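Local coordinates for heme-binding protein A / AI-2 binding protein A (Helicobacter pylori SS1, PDB 6OFQ) that probably binds peptides in the periplasm and delivers them to an ABC transporter for uptake, and is seen here with the peptide STSA, at residues Pro236-Val245 with Arg525-Lys533; Trp295-Lys303 with Gln454-Asp462. All coordinates share one frame; numbering follows the deposited sequence.

Contact 1: residues Pro236-Val245 with Arg525-Lys533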
loop_
_atom_site.group_PDB
_atom_site.type_symbol
_atom_site.label_atom_id
_atom_site.label_comp_id
_atom_site.label_asym_id
_atom_site.label_seq_id
_atom_site.Cartn_x
_atom_site.Cartn_y
_atom_site.Cartn_z
ATOM N N PRO A 236 -18.754 12.831 9.782
ATOM C CA PRO A 236 -19.196 13.970 8.943
ATOM C C PRO A 236 -19.561 13.429 7.570
ATOM O O PRO A 236 -18.789 12.643 6.981
ATOM C CB PRO A 236 -17.991 14.886 8.829
ATOM C CG PRO A 236 -17.059 14.445 9.911
ATOM C CD PRO A 236 -17.355 12.990 10.207
ATOM N N LYS A 237 -20.755 13.746 7.097
ATOM C CA LYS A 237 -21.246 13.135 5.859
ATOM C C LYS A 237 -20.359 13.515 4.649
ATOM O O LYS A 237 -19.859 14.645 4.591
ATOM C CB LYS A 237 -22.725 13.491 5.631
ATOM C CG LYS A 237 -23.673 13.198 6.787
ATOM C CD LYS A 237 -23.796 11.721 7.033
ATOM C CE LYS A 237 -24.730 11.436 8.216
ATOM N NZ LYS A 237 -23.900 11.652 9.431
ATOM N N ALA A 238 -20.170 12.551 3.758
ATOM C CA ALA A 238 -19.444 12.859 2.539
ATOM C C ALA A 238 -20.125 13.992 1.789
ATOM O O ALA A 238 -21.372 14.119 1.773
ATOM C CB ALA A 238 -19.395 11.630 1.652
ATOM N N TYR A 239 -19.344 14.746 1.019
ATOM C CA TYR A 239 -19.932 15.764 0.171
ATOM C C TYR A 239 -20.551 15.246 -1.097
ATOM O O TYR A 239 -21.621 15.693 -1.548
ATOM C CB TYR A 239 -18.959 16.860 -0.188
ATOM C CG TYR A 239 -18.331 17.634 0.952
ATOM C CD1 TYR A 239 -19.102 18.455 1.781
ATOM C CD2 TYR A 239 -16.964 17.646 1.142
ATOM C CE1 TYR A 239 -18.531 19.156 2.829
ATOM C CE2 TYR A 239 -16.387 18.380 2.132
ATOM C CZ TYR A 239 -17.162 19.173 2.962
ATOM O OH TYR A 239 -16.594 19.980 3.943
ATOM N N LEU A 240 -19.845 14.316 -1.732
ATOM C CA LEU A 240 -20.259 13.784 -3.011
ATOM C C LEU A 240 -21.395 12.793 -2.900
ATOM O O LEU A 240 -21.464 11.979 -1.955
ATOM C CB LEU A 240 -19.059 13.081 -3.669
ATOM C CG LEU A 240 -17.953 14.030 -4.101
ATOM C CD1 LEU A 240 -16.641 13.276 -4.262
ATOM C CD2 LEU A 240 -18.291 14.780 -5.397
ATOM N N ASP A 241 -22.273 12.720 -3.894
ATOM C CA ASP A 241 -23.316 11.722 -3.937
ATOM C C ASP A 241 -22.825 10.379 -4.475
ATOM O O ASP A 241 -23.402 9.351 -4.171
ATOM C CB ASP A 241 -24.470 12.176 -4.881
ATOM C CG ASP A 241 -25.115 13.450 -4.399
ATOM O OD1 ASP A 241 -25.400 13.520 -3.191
ATOM O OD2 ASP A 241 -25.130 14.456 -5.169
ATOM N N LYS A 242 -21.859 10.428 -5.367
ATOM C CA LYS A 242 -21.445 9.261 -6.109
ATOM C C LYS A 242 -19.974 9.408 -6.511
ATOM O O LYS A 242 -19.533 10.485 -6.861
ATOM C CB LYS A 242 -22.375 9.102 -7.337
ATOM C CG LYS A 242 -22.054 8.011 -8.314
ATOM C CD LYS A 242 -23.263 7.965 -9.278
ATOM C CE LYS A 242 -22.964 7.320 -10.595
ATOM N NZ LYS A 242 -24.240 7.347 -11.391
ATOM N N VAL A 243 -19.249 8.293 -6.543
ATOM C CA VAL A 243 -17.939 8.233 -7.117
ATOM C C VAL A 243 -17.894 7.070 -8.108
ATOM O O VAL A 243 -18.232 5.944 -7.763
ATOM C CB VAL A 243 -16.822 8.052 -6.062
ATOM C CG1 VAL A 243 -15.453 8.008 -6.739
ATOM C CG2 VAL A 243 -16.904 9.131 -4.990
ATOM N N VAL A 244 -17.464 7.373 -9.322
ATOM C CA VAL A 244 -17.202 6.366 -10.339
ATOM C C VAL A 244 -15.685 6.220 -10.387
ATOM O O VAL A 244 -14.976 7.162 -10.736
ATOM C CB VAL A 244 -17.818 6.733 -11.689
ATOM C CG1 VAL A 244 -17.641 5.596 -12.656
ATOM C CG2 VAL A 244 -19.280 7.060 -11.593
ATOM N N VAL A 245 -15.211 5.011 -10.110
ATOM C CA VAL A 245 -13.791 4.704 -10.142
ATOM C C VAL A 245 -13.563 3.915 -11.429
ATOM O O VAL A 245 -13.929 2.731 -11.489
ATOM C CB VAL A 245 -13.347 3.899 -8.901
ATOM C CG1 VAL A 245 -11.854 3.550 -8.975
ATOM C CG2 VAL A 245 -13.649 4.679 -7.638
ATOM N N ARG A 525 -9.393 8.155 -0.034
ATOM C CA ARG A 525 -10.703 8.340 0.590
ATOM C C ARG A 525 -11.283 9.635 0.034
ATOM O O ARG A 525 -10.573 10.655 -0.066
ATOM C CB ARG A 525 -10.533 8.480 2.097
ATOM C CG ARG A 525 -10.182 7.146 2.723
ATOM C CD ARG A 525 -9.846 7.277 4.193
ATOM N NE ARG A 525 -8.622 8.049 4.384
ATOM C CZ ARG A 525 -8.294 8.632 5.500
ATOM N NH1 ARG A 525 -9.103 8.632 6.537
ATOM N NH2 ARG A 525 -7.109 9.221 5.574
ATOM N N PHE A 526 -12.537 9.599 -0.426
ATOM C CA PHE A 526 -13.151 10.732 -1.116
ATOM C C PHE A 526 -14.109 11.517 -0.251
ATOM O O PHE A 526 -14.753 12.414 -0.754
ATOM C CB PHE A 526 -13.885 10.235 -2.389
ATOM C CG PHE A 526 -12.971 9.515 -3.336
ATOM C CD1 PHE A 526 -11.837 10.126 -3.876
ATOM C CD2 PHE A 526 -13.213 8.203 -3.667
ATOM C CE1 PHE A 526 -10.915 9.434 -4.651
ATOM C CE2 PHE A 526 -12.333 7.527 -4.510
ATOM C CZ PHE A 526 -11.203 8.138 -5.017
ATOM N N PHE A 527 -14.292 11.199 1.033
ATOM C CA PHE A 527 -15.247 11.886 1.887
ATOM C C PHE A 527 -15.077 13.385 2.011
ATOM O O PHE A 527 -16.068 14.039 2.355
ATOM C CB PHE A 527 -15.456 11.159 3.227
ATOM C CG PHE A 527 -14.281 11.037 4.189
ATOM C CD1 PHE A 527 -12.923 11.157 3.873
ATOM C CD2 PHE A 527 -14.594 10.666 5.476
ATOM C CE1 PHE A 527 -11.908 10.947 4.826
ATOM C CE2 PHE A 527 -13.613 10.422 6.421
ATOM C CZ PHE A 527 -12.273 10.574 6.108
ATOM N N LYS A 528 -13.869 13.928 1.822
ATOM C CA LYS A 528 -13.614 15.384 1.955
ATOM C C LYS A 528 -13.592 16.067 0.610
ATOM O O LYS A 528 -13.421 17.267 0.520
ATOM C CB LYS A 528 -12.325 15.692 2.725
ATOM C CG LYS A 528 -12.147 14.901 4.002
ATOM C CD LYS A 528 -13.334 15.066 4.951
ATOM C CE LYS A 528 -13.129 14.256 6.229
ATOM N NZ LYS A 528 -14.279 14.326 7.144
ATOM N N VAL A 529 -13.748 15.302 -0.488
ATOM C CA VAL A 529 -13.646 15.905 -1.838
ATOM C C VAL A 529 -14.984 16.538 -2.208
ATOM O O VAL A 529 -16.037 15.976 -1.912
ATOM C CB VAL A 529 -13.259 14.827 -2.881
ATOM C CG1 VAL A 529 -13.180 15.425 -4.286
ATOM C CG2 VAL A 529 -11.878 14.329 -2.496
ATOM N N TYR A 530 -14.952 17.703 -2.853
ATOM C CA TYR A 530 -16.219 18.307 -3.274
ATOM C C TYR A 530 -15.953 19.026 -4.569
ATOM O O TYR A 530 -14.810 19.230 -5.026
ATOM C CB TYR A 530 -16.773 19.292 -2.218
ATOM C CG TYR A 530 -15.916 20.486 -1.896
ATOM C CD1 TYR A 530 -14.849 20.416 -0.987
ATOM C CD2 TYR A 530 -16.073 21.687 -2.555
ATOM C CE1 TYR A 530 -14.049 21.499 -0.709
ATOM C CE2 TYR A 530 -15.288 22.773 -2.255
ATOM C CZ TYR A 530 -14.284 22.717 -1.301
ATOM O OH TYR A 530 -13.512 23.833 -0.983
ATOM N N LEU A 531 -17.076 19.366 -5.213
ATOM C CA LEU A 531 -17.023 20.113 -6.464
ATOM C C LEU A 531 -17.441 21.555 -6.242
ATOM O O LEU A 531 -18.470 21.817 -5.626
ATOM C CB LEU A 531 -17.967 19.437 -7.457
ATOM C CG LEU A 531 -17.767 17.933 -7.674
ATOM C CD1 LEU A 531 -18.740 17.404 -8.755
ATOM C CD2 LEU A 531 -16.311 17.607 -7.985
ATOM N N GLU A 532 -16.588 22.462 -6.712
ATOM C CA GLU A 532 -16.748 23.863 -6.382
ATOM C C GLU A 532 -17.947 24.368 -7.151
ATOM O O GLU A 532 -18.106 24.057 -8.324
ATOM C CB GLU A 532 -15.534 24.662 -6.772
ATOM C CG GLU A 532 -15.837 26.050 -6.231
ATOM C CD GLU A 532 -14.585 26.860 -6.121
ATOM O OE1 GLU A 532 -14.075 27.179 -7.226
ATOM O OE2 GLU A 532 -14.189 27.082 -4.954
ATOM N N LYS A 533 -18.821 25.100 -6.453
ATOM C CA LYS A 533 -19.972 25.676 -7.170
ATOM C C LYS A 533 -20.171 27.141 -6.788
ATOM O O LYS A 533 -20.466 27.842 -7.755
ATOM C CB LYS A 533 -21.294 24.979 -6.841
ATOM C CG LYS A 533 -21.290 23.471 -6.933
ATOM C CD LYS A 533 -22.217 22.968 -5.847
ATOM C CE LYS A 533 -22.259 21.458 -5.761
ATOM N NZ LYS A 533 -20.995 20.741 -5.487
ATOM O OXT LYS A 533 -20.052 27.516 -5.601
HETATM O O HOH W 1 -16.554 13.426 5.687
HETATM O O HOH W 2 -17.326 15.678 4.193
HETATM O O HOH W 3 -17.183 13.786 -0.670
#

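Contact 2: residues Trp295-Lys303 with Gln454-Asp462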
loop_
_atom_site.group_PDB
_atom_site.type_symbol
_atom_site.label_atom_id
_atom_site.label_comp_id
_atom_site.label_asym_id
_atom_site.label_seq_id
_atom_site.Cartn_x
_atom_site.Cartn_y
_atom_site.Cartn_z
ATOM N N TRP A 295 11.642 0.609 -6.503
ATOM C CA TRP A 295 12.968 -0.073 -6.497
ATOM C C TRP A 295 12.917 -1.301 -7.390
ATOM O O TRP A 295 11.864 -1.624 -7.932
ATOM C CB TRP A 295 13.469 -0.396 -5.079
ATOM C CG TRP A 295 12.666 -1.407 -4.328
ATOM C CD1 TRP A 295 12.863 -2.745 -4.304
ATOM C CD2 TRP A 295 11.489 -1.171 -3.561
ATOM N NE1 TRP A 295 11.925 -3.359 -3.511
ATOM C CE2 TRP A 295 11.064 -2.414 -3.026
ATOM C CE3 TRP A 295 10.773 -0.034 -3.208
ATOM C CZ2 TRP A 295 9.947 -2.532 -2.212
ATOM C CZ3 TRP A 295 9.679 -0.152 -2.414
ATOM C CH2 TRP A 295 9.258 -1.394 -1.942
ATOM N N LEU A 296 14.052 -1.927 -7.549
ATOM C CA LEU A 296 14.108 -3.179 -8.255
ATOM C C LEU A 296 14.314 -4.280 -7.218
ATOM O O LEU A 296 15.332 -4.259 -6.498
ATOM C CB LEU A 296 15.200 -3.075 -9.299
ATOM C CG LEU A 296 15.393 -4.263 -10.237
ATOM C CD1 LEU A 296 14.233 -4.410 -11.221
ATOM C CD2 LEU A 296 16.692 -4.116 -11.020
ATOM N N SER A 297 13.384 -5.215 -7.074
ATOM C CA SER A 297 13.573 -6.431 -6.274
ATOM C C SER A 297 14.605 -7.318 -6.981
ATOM O O SER A 297 14.546 -7.399 -8.218
ATOM C CB SER A 297 12.289 -7.289 -6.161
ATOM O OG SER A 297 11.267 -6.615 -5.433
ATOM N N LEU A 298 15.518 -7.898 -6.205
ATOM C CA LEU A 298 16.463 -8.914 -6.679
ATOM C C LEU A 298 16.189 -10.121 -5.804
ATOM O O LEU A 298 16.212 -10.047 -4.577
ATOM C CB LEU A 298 17.896 -8.460 -6.443
ATOM C CG LEU A 298 18.329 -7.159 -7.121
ATOM C CD1 LEU A 298 19.713 -6.713 -6.749
ATOM C CD2 LEU A 298 18.169 -7.253 -8.645
ATOM N N ASN A 299 15.942 -11.268 -6.435
ATOM C CA ASN A 299 15.484 -12.436 -5.687
ATOM C C ASN A 299 16.697 -13.122 -5.111
ATOM O O ASN A 299 17.389 -13.889 -5.808
ATOM C CB ASN A 299 14.645 -13.380 -6.529
ATOM C CG ASN A 299 14.041 -14.512 -5.695
ATOM O OD1 ASN A 299 14.643 -14.921 -4.674
ATOM N ND2 ASN A 299 12.912 -15.029 -6.172
ATOM N N THR A 300 17.012 -12.772 -3.880
ATOM C CA THR A 300 18.250 -13.191 -3.221
ATOM C C THR A 300 18.330 -14.713 -2.953
ATOM O O THR A 300 19.407 -15.152 -2.501
ATOM C CB THR A 300 18.598 -12.423 -1.932
ATOM O OG1 THR A 300 17.643 -12.753 -0.904
ATOM C CG2 THR A 300 18.651 -10.929 -2.174
ATOM N N GLN A 301 17.263 -15.446 -3.209
ATOM C CA GLN A 301 17.368 -16.904 -3.059
ATOM C C GLN A 301 17.746 -17.586 -4.336
ATOM O O GLN A 301 17.827 -18.816 -4.311
ATOM C CB GLN A 301 16.077 -17.473 -2.470
ATOM C CG GLN A 301 15.703 -16.773 -1.173
ATOM C CD GLN A 301 16.759 -16.893 -0.074
ATOM O OE1 GLN A 301 17.318 -17.987 0.163
ATOM N NE2 GLN A 301 17.038 -15.784 0.625
ATOM N N LYS A 302 17.830 -16.845 -5.435
ATOM C CA LYS A 302 18.083 -17.457 -6.736
ATOM C C LYS A 302 19.525 -17.255 -7.152
ATOM O O LYS A 302 20.260 -16.442 -6.614
ATOM C CB LYS A 302 17.137 -16.904 -7.797
ATOM C CG LYS A 302 15.732 -17.431 -7.592
ATOM C CD LYS A 302 14.783 -16.979 -8.684
ATOM C CE LYS A 302 13.457 -17.679 -8.524
ATOM N NZ LYS A 302 12.445 -17.202 -9.478
ATOM N N LYS A 303 19.942 -18.081 -8.118
ATOM C CA LYS A 303 21.245 -17.998 -8.744
ATOM C C LYS A 303 21.595 -16.584 -9.157
ATOM O O LYS A 303 20.725 -15.850 -9.570
ATOM C CB LYS A 303 21.365 -18.971 -9.942
ATOM C CG LYS A 303 22.728 -18.976 -10.634
ATOM C CD LYS A 303 22.703 -20.060 -11.726
ATOM C CE LYS A 303 24.126 -20.295 -12.227
ATOM N NZ LYS A 303 24.100 -21.121 -13.470
ATOM N N GLN A 454 5.412 -10.260 0.740
ATOM C CA GLN A 454 5.709 -8.887 0.339
ATOM C C GLN A 454 7.187 -8.543 0.386
ATOM O O GLN A 454 7.572 -7.448 -0.056
ATOM C CB GLN A 454 4.964 -7.893 1.247
ATOM C CG GLN A 454 3.474 -8.249 1.299
ATOM C CD GLN A 454 2.578 -7.100 1.718
ATOM O OE1 GLN A 454 2.240 -6.278 0.876
ATOM N NE2 GLN A 454 2.390 -6.950 2.998
ATOM N N ASN A 455 7.995 -9.523 0.772
ATOM C CA ASN A 455 9.445 -9.348 0.769
ATOM C C ASN A 455 9.931 -9.963 -0.558
ATOM O O ASN A 455 10.370 -11.127 -0.663
ATOM C CB ASN A 455 10.056 -10.016 1.998
ATOM C CG ASN A 455 11.549 -9.852 2.132
ATOM O OD1 ASN A 455 12.250 -9.591 1.152
ATOM N ND2 ASN A 455 12.073 -10.024 3.338
ATOM N N GLY A 456 9.853 -9.135 -1.594
ATOM C CA GLY A 456 10.075 -9.589 -2.967
ATOM C C GLY A 456 11.522 -9.897 -3.258
ATOM O O GLY A 456 11.797 -10.568 -4.243
ATOM N N SER A 457 12.451 -9.473 -2.420
ATOM C CA SER A 457 13.866 -9.838 -2.539
ATOM C C SER A 457 14.227 -11.109 -1.769
ATOM O O SER A 457 15.344 -11.582 -1.778
ATOM C CB SER A 457 14.775 -8.684 -2.060
ATOM O OG SER A 457 14.716 -7.610 -2.969
ATOM N N PHE A 458 13.254 -11.607 -1.008
ATOM C CA PHE A 458 13.460 -12.690 -0.041
ATOM C C PHE A 458 14.673 -12.413 0.841
ATOM O O PHE A 458 15.549 -13.253 1.074
ATOM C CB PHE A 458 13.586 -14.059 -0.760
ATOM C CG PHE A 458 12.285 -14.553 -1.365
ATOM C CD1 PHE A 458 11.822 -14.086 -2.556
ATOM C CD2 PHE A 458 11.433 -15.355 -0.623
ATOM C CE1 PHE A 458 10.603 -14.483 -3.087
ATOM C CE2 PHE A 458 10.278 -15.846 -1.200
ATOM C CZ PHE A 458 9.834 -15.388 -2.415
ATOM N N TYR A 459 14.756 -11.162 1.295
ATOM C CA TYR A 459 15.893 -10.772 2.103
ATOM C C TYR A 459 15.793 -11.364 3.501
ATOM O O TYR A 459 14.822 -11.073 4.198
ATOM C CB TYR A 459 15.964 -9.250 2.177
ATOM C CG TYR A 459 17.096 -8.648 2.947
ATOM C CD1 TYR A 459 18.410 -9.046 2.795
ATOM C CD2 TYR A 459 16.849 -7.655 3.894
ATOM C CE1 TYR A 459 19.443 -8.516 3.560
ATOM C CE2 TYR A 459 17.878 -7.105 4.617
ATOM C CZ TYR A 459 19.194 -7.472 4.446
ATOM O OH TYR A 459 20.136 -6.844 5.206
ATOM N N LYS A 460 16.787 -12.144 3.875
ATOM C CA LYS A 460 16.797 -12.813 5.180
ATOM C C LYS A 460 18.105 -12.509 5.902
ATOM O O LYS A 460 19.132 -13.114 5.637
ATOM C CB LYS A 460 16.674 -14.321 4.951
ATOM C CG LYS A 460 15.357 -14.719 4.335
ATOM C CD LYS A 460 15.208 -16.219 4.097
ATOM C CE LYS A 460 15.407 -16.972 5.394
ATOM N NZ LYS A 460 15.071 -18.360 4.973
ATOM N N SER A 461 18.059 -11.522 6.787
ATOM C CA SER A 461 19.206 -11.152 7.579
ATOM C C SER A 461 18.734 -11.135 9.027
ATOM O O SER A 461 17.860 -10.341 9.416
ATOM C CB SER A 461 19.740 -9.767 7.230
ATOM O OG SER A 461 20.603 -9.266 8.253
ATOM N N ASP A 462 19.391 -11.959 9.853
ATOM C CA ASP A 462 19.137 -11.929 11.285
ATOM C C ASP A 462 19.551 -10.629 11.963
ATOM O O ASP A 462 18.828 -10.043 12.787
ATOM C CB ASP A 462 19.854 -13.047 12.039
ATOM C CG ASP A 462 19.132 -14.362 11.893
ATOM O OD1 ASP A 462 17.873 -14.363 11.970
ATOM O OD2 ASP A 462 19.927 -15.311 11.721
HETATM O O HOH W 4 11.857 -6.224 -3.025
HETATM O O HOH W 5 18.721 -12.808 1.734
#

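Contact 1: residues Pro236-Val245 with Arg525-Lys533
In the lobe that carries both chain ends of this type II periplasmic binding protein, the type I beta turn Phe526-Val529 packs against the loop entering strand 242-247, where Tyr239 and Leu240 meet Val529 and Tyr530. The edge of the Tyr530 ring points at the face of Tyr239 in a T-shaped stack, planes 72° apart, while the Val529 and Lys528 carbonyls sit at the edge of the Tyr239 ring. Tyr530 reaches this place with CG wedged between its backbone N and carbonyl carbon (chi1 61°); Glu25 takes the Tyr239 hydroxyl.

Leu240 splits its branches: CD1 lies 4.0 Å from Val529 CB, and CD2 is 3.9 Å from Leu531 CG. Strand 242-247 belongs to the mixed sheet that includes strand 32-37, and from it Val243 CG1 leans on Phe526 CD2 at 3.8 Å, the two side chains roughly perpendicular.

Water joins the backbones. One water accepts from Leu240 N at 2.9 Å and donates to the O atoms of Phe526 and Val529; a second lies 2.8 Å from both Lys237 O and Phe527 O, though it has more acceptors in reach than protons to give, and hovers over the centre of the Tyr239 ring. Ala238 CA adds a C-H...O contact to Phe527 O, 3.6 Å.

Contact 2: residues Trp295-Lys303 with Gln454-Asp462
The end-to-end direction of Ser297-Gln301 lies at 48° to that of Gly456-Lys460, and the backbones are closest where the CA atoms of Asn299 and Ser457 come within 4.4 Å. Thr300 grips Ser457 O twice: its N donates at 2.9 Å from well above the carbonyl plane, and its OG1 donates at 2.7 Å, nearly along the C=O axis. OG1 can do this because chi1 (68°) sets it between the backbone N and the carbonyl carbon, and a water donates to the same hydroxyl while accepting from Lys460 N.

Asn299 OD1 accepts from Gln301 N in an Asx turn and ND2 is hydrogen-bonded to His421 O; between them they hold the amide close to the Phe458 ring, the two planes only 9° apart and OD1 3.6 Å from Phe458 CD1. Gln301, its chain bent at chi2, brings CG to 3.5 Å from Phe458 CB and donates from NE2 to Phe458 O at 3.0 Å, in the carbonyl plane.

Both pieces sit in the lobe whose mixed sheet includes strands 292-298 and 423-429, and the loop leads from helix 445-449 to helix 462-473, where Ser461 is the N-cap. At the strand end Ser457 OG, which is also hydrogen-bonded to Pro496 O, takes a weak 3.3 Å bond from Leu298 N. A bridging water accepts from Trp295 NE1, bonds Ser297 OG and donates to Ser457 OG. Spanning the type I turn Asn455-Phe458, Asn455 OD1 accepts from Tyr459 N and its ND2 donates to Tyr459 O and bonds Ser444 O.

How the contacts relate
Following the chain from the N terminus, after a short helix, strand 32-37 is the first strand and later becomes the neighbour of strand 242-247, at whose entrance contact 1 begins. The chain then passes into the other lobe, where 295-303 meets 454-462 after 150 intervening residues, closing the loop of contact 2. It returns through strand 497-510 and ends at 525-533, which closes the 279-residue span of contact 1; the shorter loop therefore lies wholly within the longer one. Contact 1 ties the C-terminal tail to the first lobe, and contact 2 joins a strand end to an interhelical loop. Their centres are about 41 Å apart, on opposite sides of the chain's centre.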